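Local coordinates for protein fructose transport system repressor FruR (Pseudomonas putida, PDB 3O74) that acts as a dual regulator of transcription in the LacI family, probably binding specific DNA sequences, with fructose 1-phosphate as its preferred effector, at residues B[74-77]-B[78-81]; B[43-46]-B[47-51]; B[91-94]-B[95-98]; B[238-241]-B[242-246]. All coordinates share one frame; numbering follows the deposited sequence.

Contact 1: residues B[74-77]-B[78-81]; sequences SYRE and LQDK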
ATOM      1  N   SER B  74       2.083 -27.631  -7.199  1.00 44.80           N
ATOM      2  CA  SER B  74       1.011 -27.511  -6.218  1.00 42.36           C
ATOM      3  C   SER B  74      -0.271 -26.940  -6.827  1.00 36.52           C
ATOM      4  O   SER B  74      -1.362 -27.433  -6.542  1.00 38.14           O
ATOM      5  CB  SER B  74       1.461 -26.674  -5.012  1.00 45.44           C
ATOM      6  OG  SER B  74       2.051 -25.451  -5.419  1.00 42.02           O
ATOM      7  N   TYR B  75      -0.150 -25.920  -7.674  1.00 30.72           N
ATOM      8  CA  TYR B  75      -1.347 -25.333  -8.277  1.00 26.85           C
ATOM      9  C   TYR B  75      -2.011 -26.260  -9.285  1.00 27.09           C
ATOM     10  O   TYR B  75      -3.219 -26.189  -9.494  1.00 27.31           O
ATOM     11  CB  TYR B  75      -1.074 -23.947  -8.863  1.00 26.12           C
ATOM     12  CG  TYR B  75      -0.883 -22.909  -7.785  1.00 28.18           C
ATOM     13  CD1 TYR B  75      -1.931 -22.553  -6.945  1.00 27.07           C
ATOM     14  CD2 TYR B  75       0.348 -22.304  -7.591  1.00 27.36           C
ATOM     15  CE1 TYR B  75      -1.755 -21.611  -5.944  1.00 26.84           C
ATOM     16  CE2 TYR B  75       0.532 -21.369  -6.604  1.00 29.32           C
ATOM     17  CZ  TYR B  75      -0.517 -21.023  -5.780  1.00 27.73           C
ATOM     18  OH  TYR B  75      -0.317 -20.085  -4.793  1.00 29.20           O
ATOM     19  N   ARG B  76      -1.224 -27.138  -9.896  1.00 28.75           N
ATOM     20  CA  ARG B  76      -1.786 -28.162 -10.772  1.00 35.72           C
ATOM     21  C   ARG B  76      -2.683 -29.109  -9.973  1.00 36.78           C
ATOM     22  O   ARG B  76      -3.741 -29.523 -10.445  1.00 34.01           O
ATOM     23  CB  ARG B  76      -0.673 -28.943 -11.471  1.00 36.25           C
ATOM     24  CG  ARG B  76       0.076 -28.143 -12.528  1.00 37.15           C
ATOM     25  CD  ARG B  76      -0.762 -27.970 -13.784  1.00 41.17           C
ATOM     26  NE  ARG B  76      -1.244 -29.254 -14.287  1.00 43.44           N
ATOM     27  CZ  ARG B  76      -0.524 -30.088 -15.033  1.00 47.36           C
ATOM     28  NH1 ARG B  76       0.721 -29.776 -15.366  1.00 45.54           N
ATOM     29  NH2 ARG B  76      -1.047 -31.235 -15.443  1.00 46.59           N
ATOM     30  N   GLU B  77      -2.258 -29.444  -8.758  1.00 44.63           N
ATOM     31  CA  GLU B  77      -3.058 -30.305  -7.888  1.00 49.56           C
ATOM     32  C   GLU B  77      -4.406 -29.666  -7.576  1.00 41.04           C
ATOM     33  O   GLU B  77      -5.445 -30.319  -7.668  1.00 39.84           O
ATOM     34  CB  GLU B  77      -2.317 -30.617  -6.584  1.00 60.01           C
ATOM     35  CG  GLU B  77      -1.171 -31.608  -6.721  1.00 70.63           C
ATOM     36  CD  GLU B  77      -0.460 -31.856  -5.401  1.00 78.57           C
ATOM     37  OE1 GLU B  77      -1.085 -31.658  -4.336  1.00 79.00           O
ATOM     38  OE2 GLU B  77       0.726 -32.248  -5.429  1.00 81.22           O
ATOM     39  N   LEU B  78      -4.379 -28.388  -7.207  1.00 33.04           N
ATOM     40  CA  LEU B  78      -5.596 -27.662  -6.860  1.00 35.49           C
ATOM     41  C   LEU B  78      -6.533 -27.569  -8.058  1.00 39.26           C
ATOM     42  O   LEU B  78      -7.740 -27.771  -7.934  1.00 40.77           O
ATOM     43  CB  LEU B  78      -5.250 -26.260  -6.350  1.00 37.52           C
ATOM     44  CG  LEU B  78      -4.391 -26.175  -5.088  1.00 33.28           C
ATOM     45  CD1 LEU B  78      -4.098 -24.727  -4.732  1.00 35.72           C
ATOM     46  CD2 LEU B  78      -5.082 -26.873  -3.930  1.00 38.99           C
ATOM     47  N   GLN B  79      -5.963 -27.270  -9.221  1.00 38.73           N
ATOM     48  CA  GLN B  79      -6.725 -27.165 -10.462  1.00 36.19           C
ATOM     49  C   GLN B  79      -7.385 -28.492 -10.838  1.00 40.61           C
ATOM     50  O   GLN B  79      -8.530 -28.521 -11.297  1.00 35.36           O
ATOM     51  CB  GLN B  79      -5.807 -26.690 -11.591  1.00 34.57           C
ATOM     52  CG  GLN B  79      -6.414 -26.761 -12.979  1.00 34.04           C
ATOM     53  CD  GLN B  79      -5.475 -26.227 -14.045  1.00 37.26           C
ATOM     54  OE1 GLN B  79      -4.656 -26.967 -14.597  1.00 38.65           O
ATOM     55  NE2 GLN B  79      -5.585 -24.935 -14.338  1.00 27.32           N
ATOM     56  N   ASP B  80      -6.659 -29.590 -10.646  1.00 46.53           N
ATOM     57  CA  ASP B  80      -7.192 -30.916 -10.948  1.00 49.70           C
ATOM     58  C   ASP B  80      -8.370 -31.255 -10.045  1.00 49.39           C
ATOM     59  O   ASP B  80      -9.232 -32.055 -10.408  1.00 48.54           O
ATOM     60  CB  ASP B  80      -6.102 -31.982 -10.813  1.00 52.48           C
ATOM     61  CG  ASP B  80      -5.076 -31.913 -11.927  1.00 56.92           C
ATOM     62  OD1 ASP B  80      -5.360 -31.268 -12.959  1.00 54.24           O
ATOM     63  OD2 ASP B  80      -3.989 -32.509 -11.772  1.00 60.93           O
ATOM     64  N   LYS B  81      -8.398 -30.646  -8.864  1.00 47.74           N
ATOM     65  CA  LYS B  81      -9.488 -30.858  -7.918  1.00 49.81           C
ATOM     66  C   LYS B  81     -10.649 -29.885  -8.141  1.00 47.46           C
ATOM     67  O   LYS B  81     -11.593 -29.844  -7.354  1.00 51.02           O
ATOM     68  CB  LYS B  81      -8.978 -30.792  -6.474  1.00 51.82           C
ATOM     69  CG  LYS B  81      -8.159 -32.016  -6.052  1.00 57.11           C
ATOM     70  CD  LYS B  81      -7.687 -31.897  -4.607  1.00 61.37           C
ATOM     71  CE  LYS B  81      -7.050 -33.189  -4.102  1.00 66.67           C
ATOM     72  NZ  LYS B  81      -5.730 -33.478  -4.735  1.00 69.44           N
TER
HETATM   73  O   HOH W   1      -3.948 -29.413 -14.155  1.00 45.59           O

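Contact 2: residues B[43-46]-B[47-51]; sequences QPDS and ERQLQ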
ATOM      1  N   GLN B  43       7.538 -15.532   0.436  1.00 33.88           N
ATOM      2  CA  GLN B  43       8.168 -16.732   0.979  1.00 34.45           C
ATOM      3  C   GLN B  43       7.396 -17.977   0.555  1.00 38.34           C
ATOM      4  O   GLN B  43       6.204 -18.102   0.850  1.00 38.21           O
ATOM      5  CB  GLN B  43       8.232 -16.657   2.508  1.00 41.59           C
ATOM      6  CG  GLN B  43       8.853 -15.378   3.048  1.00 51.39           C
ATOM      7  CD  GLN B  43      10.356 -15.331   2.859  1.00 63.28           C
ATOM      8  OE1 GLN B  43      11.098 -16.066   3.512  1.00 67.18           O
ATOM      9  NE2 GLN B  43      10.814 -14.461   1.965  1.00 66.46           N
ATOM     10  N   PRO B  44       8.074 -18.906  -0.134  1.00 36.58           N
ATOM     11  CA  PRO B  44       7.451 -20.115  -0.678  1.00 38.27           C
ATOM     12  C   PRO B  44       6.704 -20.955   0.353  1.00 38.70           C
ATOM     13  O   PRO B  44       5.674 -21.534   0.009  1.00 37.70           O
ATOM     14  CB  PRO B  44       8.641 -20.893  -1.237  1.00 40.98           C
ATOM     15  CG  PRO B  44       9.614 -19.837  -1.619  1.00 39.59           C
ATOM     16  CD  PRO B  44       9.480 -18.779  -0.553  1.00 41.37           C
ATOM     17  N   ASP B  45       7.202 -21.034   1.584  1.00 38.18           N
ATOM     18  CA  ASP B  45       6.534 -21.848   2.596  1.00 42.07           C
ATOM     19  C   ASP B  45       5.260 -21.185   3.109  1.00 35.27           C
ATOM     20  O   ASP B  45       4.290 -21.866   3.440  1.00 34.61           O
ATOM     21  CB  ASP B  45       7.458 -22.166   3.769  1.00 50.53           C
ATOM     22  CG  ASP B  45       6.814 -23.112   4.768  1.00 61.75           C
ATOM     23  OD1 ASP B  45       6.598 -22.705   5.929  1.00 64.64           O
ATOM     24  OD2 ASP B  45       6.506 -24.260   4.383  1.00 64.57           O
ATOM     25  N   SER B  46       5.271 -19.861   3.186  1.00 30.36           N
ATOM     26  CA  SER B  46       4.079 -19.119   3.570  1.00 36.21           C
ATOM     27  C   SER B  46       3.002 -19.275   2.502  1.00 36.97           C
ATOM     28  O   SER B  46       1.823 -19.430   2.811  1.00 34.64           O
ATOM     29  CB  SER B  46       4.405 -17.642   3.781  1.00 38.83           C
ATOM     30  OG  SER B  46       5.314 -17.467   4.852  1.00 44.14           O
ATOM     31  N   GLU B  47       3.411 -19.240   1.239  1.00 28.25           N
ATOM     32  CA  GLU B  47       2.447 -19.370   0.157  1.00 25.56           C
ATOM     33  C   GLU B  47       1.784 -20.739   0.176  1.00 26.42           C
ATOM     34  O   GLU B  47       0.580 -20.854  -0.039  1.00 30.41           O
ATOM     35  CB  GLU B  47       3.089 -19.123  -1.204  1.00 29.85           C
ATOM     36  CG  GLU B  47       2.117 -19.321  -2.357  1.00 25.35           C
ATOM     37  CD  GLU B  47       2.659 -18.800  -3.669  1.00 30.50           C
ATOM     38  OE1 GLU B  47       3.610 -17.994  -3.639  1.00 32.49           O
ATOM     39  OE2 GLU B  47       2.133 -19.193  -4.731  1.00 21.22           O
ATOM     40  N   ARG B  48       2.571 -21.775   0.437  1.00 27.97           N
ATOM     41  CA  ARG B  48       2.025 -23.123   0.503  1.00 32.78           C
ATOM     42  C   ARG B  48       1.035 -23.254   1.659  1.00 33.30           C
ATOM     43  O   ARG B  48       0.027 -23.951   1.545  1.00 35.46           O
ATOM     44  CB  ARG B  48       3.141 -24.165   0.599  1.00 41.52           C
ATOM     45  CG  ARG B  48       4.014 -24.220  -0.650  1.00 46.40           C
ATOM     46  CD  ARG B  48       4.897 -25.456  -0.676  1.00 52.25           C
ATOM     47  NE  ARG B  48       5.864 -25.406  -1.770  1.00 56.16           N
ATOM     48  CZ  ARG B  48       7.117 -24.981  -1.637  1.00 58.17           C
ATOM     49  NH1 ARG B  48       7.556 -24.576  -0.452  1.00 55.95           N
ATOM     50  NH2 ARG B  48       7.934 -24.967  -2.682  1.00 58.77           N
ATOM     51  N   GLN B  49       1.317 -22.569   2.762  1.00 32.89           N
ATOM     52  CA  GLN B  49       0.375 -22.508   3.876  1.00 39.06           C
ATOM     53  C   GLN B  49      -0.939 -21.843   3.456  1.00 34.94           C
ATOM     54  O   GLN B  49      -2.016 -22.262   3.874  1.00 34.08           O
ATOM     55  CB  GLN B  49       0.978 -21.752   5.064  1.00 43.29           C
ATOM     56  CG  GLN B  49       2.148 -22.452   5.732  1.00 53.34           C
ATOM     57  CD  GLN B  49       2.412 -21.938   7.139  1.00 64.00           C
ATOM     58  OE1 GLN B  49       2.510 -20.731   7.369  1.00 62.14           O
ATOM     59  NE2 GLN B  49       2.528 -22.860   8.089  1.00 70.81           N
ATOM     60  N   LEU B  50      -0.844 -20.799   2.639  1.00 29.95           N
ATOM     61  CA  LEU B  50      -2.034 -20.087   2.187  1.00 30.65           C
ATOM     62  C   LEU B  50      -2.834 -20.915   1.186  1.00 32.76           C
ATOM     63  O   LEU B  50      -4.060 -20.830   1.136  1.00 30.18           O
ATOM     64  CB  LEU B  50      -1.663 -18.727   1.590  1.00 24.76           C
ATOM     65  CG  LEU B  50      -1.087 -17.730   2.599  1.00 22.22           C
ATOM     66  CD1 LEU B  50      -0.751 -16.413   1.925  1.00 22.73           C
ATOM     67  CD2 LEU B  50      -2.068 -17.513   3.730  1.00 20.33           C
ATOM     68  N   GLN B  51      -2.132 -21.718   0.391  1.00 33.77           N
ATOM     69  CA  GLN B  51      -2.788 -22.640  -0.526  1.00 34.59           C
ATOM     70  C   GLN B  51      -3.771 -23.528   0.224  1.00 40.39           C
ATOM     71  O   GLN B  51      -4.942 -23.623  -0.143  1.00 41.84           O
ATOM     72  CB  GLN B  51      -1.762 -23.526  -1.230  1.00 39.54           C
ATOM     73  CG  GLN B  51      -0.905 -22.815  -2.252  1.00 42.00           C
ATOM     74  CD  GLN B  51       0.014 -23.772  -2.979  1.00 44.41           C
ATOM     75  OE1 GLN B  51       0.485 -23.486  -4.077  1.00 47.76           O
ATOM     76  NE2 GLN B  51       0.264 -24.925  -2.370  1.00 43.25           N
TER

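Contact 3: residues B[91-94]-B[95-98]; sequences RLDP and AHFC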
ATOM      1  N   ARG B  91       3.203 -14.696 -14.086  1.00 25.66           N
ATOM      2  CA  ARG B  91       2.561 -15.741 -14.871  1.00 19.70           C
ATOM      3  C   ARG B  91       2.740 -17.126 -14.261  1.00 15.42           C
ATOM      4  O   ARG B  91       3.763 -17.424 -13.647  1.00 23.52           O
ATOM      5  CB  ARG B  91       3.118 -15.749 -16.299  1.00 22.06           C
ATOM      6  CG  ARG B  91       4.548 -16.271 -16.395  1.00 27.25           C
ATOM      7  CD  ARG B  91       4.891 -16.660 -17.823  1.00 28.72           C
ATOM      8  NE  ARG B  91       4.852 -15.515 -18.726  1.00 29.75           N
ATOM      9  CZ  ARG B  91       4.743 -15.608 -20.047  1.00 32.66           C
ATOM     10  NH1 ARG B  91       4.652 -16.799 -20.626  1.00 31.86           N
ATOM     11  NH2 ARG B  91       4.717 -14.510 -20.788  1.00 31.10           N
ATOM     12  N   LEU B  92       1.729 -17.971 -14.422  1.00 17.55           N
ATOM     13  CA  LEU B  92       1.911 -19.396 -14.200  1.00 19.64           C
ATOM     14  C   LEU B  92       2.049 -20.083 -15.565  1.00 25.15           C
ATOM     15  O   LEU B  92       1.934 -19.434 -16.604  1.00 24.02           O
ATOM     16  CB  LEU B  92       0.754 -19.977 -13.388  1.00 22.50           C
ATOM     17  CG  LEU B  92       0.666 -19.536 -11.917  1.00 22.39           C
ATOM     18  CD1 LEU B  92      -0.632 -19.996 -11.263  1.00 24.19           C
ATOM     19  CD2 LEU B  92       1.867 -20.038 -11.126  1.00 21.24           C
ATOM     20  N   ASP B  93       2.290 -21.388 -15.557  1.00 22.47           N
ATOM     21  CA  ASP B  93       2.561 -22.148 -16.780  1.00 21.56           C
ATOM     22  C   ASP B  93       1.513 -21.879 -17.868  1.00 17.56           C
ATOM     23  O   ASP B  93       0.339 -22.194 -17.701  1.00 20.17           O
ATOM     24  CB  ASP B  93       2.614 -23.639 -16.435  1.00 27.55           C
ATOM     25  CG  ASP B  93       2.929 -24.519 -17.630  1.00 33.52           C
ATOM     26  OD1 ASP B  93       3.110 -23.995 -18.749  1.00 31.29           O
ATOM     27  OD2 ASP B  93       2.992 -25.749 -17.435  1.00 31.86           O
ATOM     28  N   PRO B  94       1.945 -21.290 -18.993  1.00 20.91           N
ATOM     29  CA  PRO B  94       1.047 -20.917 -20.095  1.00 26.28           C
ATOM     30  C   PRO B  94       0.340 -22.117 -20.729  1.00 28.12           C
ATOM     31  O   PRO B  94      -0.638 -21.941 -21.454  1.00 27.83           O
ATOM     32  CB  PRO B  94       1.987 -20.245 -21.102  1.00 24.51           C
ATOM     33  CG  PRO B  94       3.348 -20.738 -20.753  1.00 30.15           C
ATOM     34  CD  PRO B  94       3.346 -20.933 -19.273  1.00 23.00           C
ATOM     35  N   ALA B  95       0.830 -23.321 -20.452  1.00 22.36           N
ATOM     36  CA  ALA B  95       0.221 -24.532 -20.988  1.00 28.30           C
ATOM     37  C   ALA B  95      -0.940 -25.038 -20.133  1.00 30.18           C
ATOM     38  O   ALA B  95      -1.691 -25.916 -20.562  1.00 23.42           O
ATOM     39  CB  ALA B  95       1.273 -25.625 -21.161  1.00 31.00           C
ATOM     40  N   HIS B  96      -1.095 -24.491 -18.929  1.00 24.78           N
ATOM     41  CA  HIS B  96      -2.096 -25.027 -18.006  1.00 26.83           C
ATOM     42  C   HIS B  96      -2.924 -23.980 -17.252  1.00 27.55           C
ATOM     43  O   HIS B  96      -4.026 -24.276 -16.785  1.00 29.03           O
ATOM     44  CB  HIS B  96      -1.432 -25.983 -17.008  1.00 29.61           C
ATOM     45  CG  HIS B  96      -0.836 -27.193 -17.643  1.00 35.10           C
ATOM     46  ND1 HIS B  96      -1.597 -28.272 -18.065  1.00 38.91           N
ATOM     47  CD2 HIS B  96       0.446 -27.517 -17.946  1.00 36.44           C
ATOM     48  CE1 HIS B  96      -0.814 -29.189 -18.587  1.00 40.46           C
ATOM     49  NE2 HIS B  96       0.438 -28.753 -18.528  1.00 39.28           N
ATOM     50  N   PHE B  97      -2.399 -22.765 -17.137  1.00 23.71           N
ATOM     51  CA  PHE B  97      -3.054 -21.730 -16.345  1.00 21.90           C
ATOM     52  C   PHE B  97      -3.353 -20.467 -17.141  1.00 25.24           C
ATOM     53  O   PHE B  97      -2.640 -20.117 -18.076  1.00 26.69           O
ATOM     54  CB  PHE B  97      -2.195 -21.359 -15.129  1.00 22.17           C
ATOM     55  CG  PHE B  97      -1.924 -22.507 -14.203  1.00 22.20           C
ATOM     56  CD1 PHE B  97      -0.744 -23.227 -14.294  1.00 23.62           C
ATOM     57  CD2 PHE B  97      -2.848 -22.863 -13.234  1.00 21.39           C
ATOM     58  CE1 PHE B  97      -0.492 -24.288 -13.439  1.00 25.49           C
ATOM     59  CE2 PHE B  97      -2.605 -23.923 -12.379  1.00 24.22           C
ATOM     60  CZ  PHE B  97      -1.426 -24.637 -12.482  1.00 28.03           C
ATOM     61  N   CYS B  98      -4.425 -19.789 -16.754  1.00 25.52           N
ATOM     62  CA  CYS B  98      -4.726 -18.457 -17.252  1.00 23.77           C
ATOM     63  C   CYS B  98      -3.958 -17.429 -16.421  1.00 24.16           C
ATOM     64  O   CYS B  98      -4.029 -17.446 -15.191  1.00 24.30           O
ATOM     65  CB  CYS B  98      -6.233 -18.212 -17.136  1.00 27.70           C
ATOM     66  SG  CYS B  98      -6.775 -16.576 -17.606  0.81 55.09           S
TER
HETATM   67  O   HOH W   2      -0.315 -18.626 -17.895  1.00 23.54           O

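Contact 4: residues B[238-241]-B[242-246]; sequences AATA and LELAL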
ATOM      1  N   ALA B 238      -7.101  -6.035 -13.214  1.00 25.16           N
ATOM      2  CA  ALA B 238      -8.111  -6.600 -12.325  1.00 21.13           C
ATOM      3  C   ALA B 238      -9.382  -6.990 -13.068  1.00 23.40           C
ATOM      4  O   ALA B 238      -9.956  -8.054 -12.822  1.00 27.55           O
ATOM      5  CB  ALA B 238      -8.432  -5.617 -11.202  1.00 25.23           C
ATOM      6  N   ALA B 239      -9.819  -6.127 -13.979  1.00 25.05           N
ATOM      7  CA  ALA B 239     -11.041  -6.371 -14.734  1.00 26.69           C
ATOM      8  C   ALA B 239     -10.916  -7.616 -15.604  1.00 28.42           C
ATOM      9  O   ALA B 239     -11.852  -8.402 -15.715  1.00 29.08           O
ATOM     10  CB  ALA B 239     -11.393  -5.158 -15.583  1.00 30.45           C
ATOM     11  N   THR B 240      -9.751  -7.792 -16.218  1.00 26.59           N
ATOM     12  CA  THR B 240      -9.490  -8.957 -17.047  1.00 26.14           C
ATOM     13  C   THR B 240      -9.456 -10.223 -16.202  1.00 26.30           C
ATOM     14  O   THR B 240     -10.094 -11.220 -16.536  1.00 26.31           O
ATOM     15  CB  THR B 240      -8.145  -8.816 -17.796  1.00 29.66           C
ATOM     16  OG1 THR B 240      -8.189  -7.659 -18.639  1.00 32.84           O
ATOM     17  CG2 THR B 240      -7.874 -10.040 -18.648  1.00 30.31           C
ATOM     18  N   ALA B 241      -8.711 -10.175 -15.102  1.00 20.63           N
ATOM     19  CA  ALA B 241      -8.573 -11.328 -14.214  1.00 18.82           C
ATOM     20  C   ALA B 241      -9.923 -11.762 -13.655  1.00 22.53           C
ATOM     21  O   ALA B 241     -10.238 -12.953 -13.610  1.00 25.51           O
ATOM     22  CB  ALA B 241      -7.600 -11.006 -13.076  1.00 18.19           C
ATOM     23  N   LEU B 242     -10.727 -10.790 -13.243  1.00 23.93           N
ATOM     24  CA  LEU B 242     -12.015 -11.089 -12.640  1.00 21.96           C
ATOM     25  C   LEU B 242     -12.942 -11.769 -13.639  1.00 28.17           C
ATOM     26  O   LEU B 242     -13.567 -12.782 -13.338  1.00 27.97           O
ATOM     27  CB  LEU B 242     -12.671  -9.815 -12.106  1.00 24.52           C
ATOM     28  CG  LEU B 242     -14.041 -10.055 -11.473  1.00 29.46           C
ATOM     29  CD1 LEU B 242     -13.925 -11.039 -10.317  1.00 26.92           C
ATOM     30  CD2 LEU B 242     -14.662  -8.748 -11.015  1.00 36.27           C
ATOM     31  N   GLU B 243     -13.020 -11.206 -14.834  1.00 28.27           N
ATOM     32  CA  GLU B 243     -13.858 -11.770 -15.875  1.00 32.51           C
ATOM     33  C   GLU B 243     -13.432 -13.197 -16.211  1.00 31.16           C
ATOM     34  O   GLU B 243     -14.274 -14.061 -16.457  1.00 32.77           O
ATOM     35  CB  GLU B 243     -13.810 -10.882 -17.114  1.00 43.22           C
ATOM     36  CG  GLU B 243     -13.404 -11.597 -18.376  1.00 59.95           C
ATOM     37  CD  GLU B 243     -13.961 -10.924 -19.610  1.00 73.77           C
ATOM     38  OE1 GLU B 243     -13.512 -11.249 -20.729  1.00 78.37           O
ATOM     39  OE2 GLU B 243     -14.855 -10.064 -19.457  1.00 78.87           O
ATOM     40  N   LEU B 244     -12.126 -13.445 -16.214  1.00 31.02           N
ATOM     41  CA  LEU B 244     -11.605 -14.791 -16.439  1.00 30.25           C
ATOM     42  C   LEU B 244     -12.014 -15.718 -15.301  1.00 27.93           C
ATOM     43  O   LEU B 244     -12.376 -16.874 -15.527  1.00 27.46           O
ATOM     44  CB  LEU B 244     -10.081 -14.765 -16.576  1.00 29.43           C
ATOM     45  CG  LEU B 244      -9.477 -14.605 -17.976  1.00 35.53           C
ATOM     46  CD1 LEU B 244     -10.450 -13.974 -18.950  1.00 44.62           C
ATOM     47  CD2 LEU B 244      -8.199 -13.781 -17.908  1.00 32.85           C
ATOM     48  N   ALA B 245     -11.958 -15.210 -14.074  1.00 22.36           N
ATOM     49  CA  ALA B 245     -12.355 -15.994 -12.906  1.00 25.47           C
ATOM     50  C   ALA B 245     -13.830 -16.377 -12.968  1.00 25.96           C
ATOM     51  O   ALA B 245     -14.193 -17.537 -12.762  1.00 24.56           O
ATOM     52  CB  ALA B 245     -12.059 -15.224 -11.620  1.00 23.75           C
ATOM     53  N   LEU B 246     -14.675 -15.394 -13.261  1.00 26.33           N
ATOM     54  CA  LEU B 246     -16.118 -15.607 -13.299  1.00 28.63           C
ATOM     55  C   LEU B 246     -16.559 -16.523 -14.442  1.00 33.51           C
ATOM     56  O   LEU B 246     -17.548 -17.244 -14.318  1.00 33.70           O
ATOM     57  CB  LEU B 246     -16.851 -14.268 -13.371  1.00 31.23           C
ATOM     58  CG  LEU B 246     -16.599 -13.337 -12.184  1.00 35.97           C
ATOM     59  CD1 LEU B 246     -17.380 -12.042 -12.329  1.00 37.58           C
ATOM     60  CD2 LEU B 246     -16.951 -14.031 -10.880  1.00 40.45           C
TER

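Contact 1: residues B[74-77]-B[78-81]
Leu-78 lays its CD1 methyl against the Tyr-75 ring at a slant, 3.8 Å from Tyr-75 CD1. Both side chains place CG beside the backbone N (chi1 -72° for Tyr-75, -61° for Leu-78) and lie side by side, pointing the same way. On another side of the helix a single water gathers three polar groups. It accepts from Arg-76 NE at 2.7 Å and gives one hydrogen to Gln-79 OE1 at 2.6 Å and the other to Asp-80 OD1, also at 2.6 Å. The Arg-76 chain bends at chi2 and chi3 to bring NE to this water, and its guanidinium plane stands 45° from the Gln-79 amide. Arg-76 NE and Asp-80 OD1 are 4.8 Å apart, so the water links the two groups, which make no direct contact. Residues 74 to 80 form the helix that makes the crossover of the beta-alpha-beta unit between strands 61-64 and 85-88 in the sugar-binding fold of LacI proteins. Its i to i+4 ladder runs from Leu-78 N on Ser-74 O to Asp-80 N on Arg-76 O (2.9 Å). The last rung, Lys-81 N to Glu-77 O, is weak, and Lys-81 is the first residue to leave helical phi/psi. The Lys-81 chain still runs close to that carbonyl, with CG 3.6 Å from Glu-77 O. Further out, Tyr-75 OH bonds to Glu-47, and Ser-74 OG to Asp-72 and Gln-51. Gln-79 NE2 reaches His-96 O, so both ends of the Gln-79 amide are held, one by the water and one by the loop.

Contact 2: residues B[43-46]-B[47-51]
Arg-48 runs back alongside Pro-44 in the first turn of helix 44-56, its CG 3.2 Å from Pro-44 O and its NH1 3.9 Å from Pro-44 CB. With CG beside the backbone N (chi1 -65°) and the chain extended as far as NE, the arginine runs past the proline carbonyl towards the start of the helix. There NE forms a salt bridge with Asp-72. Gln-43, at the N-cap position, offers its carbonyl to Glu-47 N (3.0 Å), and Pro-44, which has no N-H to give, fits the first turn. Packing is close on the buried side. Leu-50 N bonds to Ser-46 O, and Leu-50 CG is 3.4 Å from the same oxygen. Here the second subunit comes near: its Arg-29 packs on Ser-46, and its Gln-34 on Leu-50. The Asp-45 side is looser and open to solvent. Asp-45 OD1 stands 4.4 Å from Gln-49 CD, and Asp-45 OD2 is 5.0 Å from Arg-48 NH1, at most a weak long-range attraction. Gln-49 forms the border between the two, touched by Gln-34 of the second subunit and flanking Asp-45, its CG 3.2 Å from Asp-45 O. Glu-47 turns the other way, its CG opposite the backbone N (chi1 177°), and sends an extended chain into the interior. There OE2 meets Tyr-75 OH and Ser-66 OG, and OE1 meets Cys-67 N. Three partners on a buried carboxylate, one of them a backbone N-H, at the N-terminal end of a helix, would probably stabilise a negative charge on Glu-47 and fix the rotation of its head.

Contact 3: residues B[91-94]-B[95-98]
Leu-92 CD1 lies over one face of the Phe-97 ring in a CH-pi contact, 4.3 Å from the centroid and displaced toward the rim. Leu-92 CB adds a second touch, 3.7 Å from Phe-97 CD1, as the two side chains pass at a slant. Between them the chain folds round Asp-93. With CG opposite its own backbone N (chi1 -178°), the carboxylate swings forward, and OD1 takes the N-H of Ala-95 at 2.9 Å from above the carboxylate plane, an Asx turn. Asp-93 O is gripped twice: His-96 N at 3.0 Å closes a beta turn with Pro-94 and Ala-95 at its centre, and Phe-97 N at 2.9 Å adds an i to i+4 bond almost in line with the carbonyl. The loop joins 85-88 and 98-102, neighbouring parallel strands of the mixed sheet. Asp-93 OD2 sits at the edge of the His-96 ring, 3.1 Å from CD2, with carboxylate and ring planes 76° apart. A water donates to Leu-92 O at 2.7 Å and to Phe-97 O at 2.8 Å, bridging the two arms of the loop. Phe-97 also packs on Val-85 and on helix 74-80, and its backbone bonds to Gly-257.

Contact 4: residues B[238-241]-B[242-246]
Between Thr-240 and Leu-244 the planar groups are peptides, their C=O groups pointing along the helix; Leu-244 N meets Thr-240 O at 3.0 Å. The leucine packs its carbons round the same oxygen, with Leu-244 CD2 3.5 Å and Leu-244 CD1 3.7 Å from Thr-240 O. The next carbonyl, of Ala-241, takes the N-H of Ala-245 at 2.9 Å, and Ala-245 CB lies 3.5 Å from that oxygen. Between side chains the touch is Thr-240 CG2 to Leu-244 CD2, 3.8 Å, the two running alongside, pointing the same way. Thr-240 puts this methyl opposite its backbone N and turns OG1 back to the carbonyl of Gln-236, one turn earlier. Leu-244, which touches Cys-98 and Val-100, is off-rotamer (chi1 -91°, chi2 22°) and may be imprecisely placed. One turn on from Ala-238, Leu-242 CB comes within 3.3 Å of Ala-238 O, and both side chains touch Leu-24 of helix 15-30. The segments belong to helix 234-250, which lies against the sheet: Ala-241 packs on Ile-86, Ile-88 and Val-100, and Ala-245 on Ile-86. A helix from late in the chain covers strands laid down early, as in the LacI and periplasmic binding protein fold, where the chain crosses back between its two halves. Glu-243 bonds through its N to Ala-239 O and stays on the exposed side with Ala-239. Small alanine methyls probably let the backbone come close to the sheet, so this face is held by apolar contact, while the threonine hydroxyl is satisfied within the helix.

From the N terminus, contact 2 comes first, at the start of helix 44-56; contact 1 follows on helix 74-80, contact 3 in the loop before strand 98-102, and contact 4 much later on helix 234-250. Each closes a turn or a short loop of its own, so they stand in series, and none nests in or crosses another. Contacts 2 and 1 join two neighbouring helices, a carboxylate and an amide of the first bonding to hydroxyls of the second. Contact 1 is tied to contact 3 by Gln-79 and Arg-76 against His-96 and Phe-97. Contact 3 reaches contact 4 where Cys-98 packs on Leu-244, whereas contacts 1 and 4 do not touch, their nearest atoms about 11 Å apart.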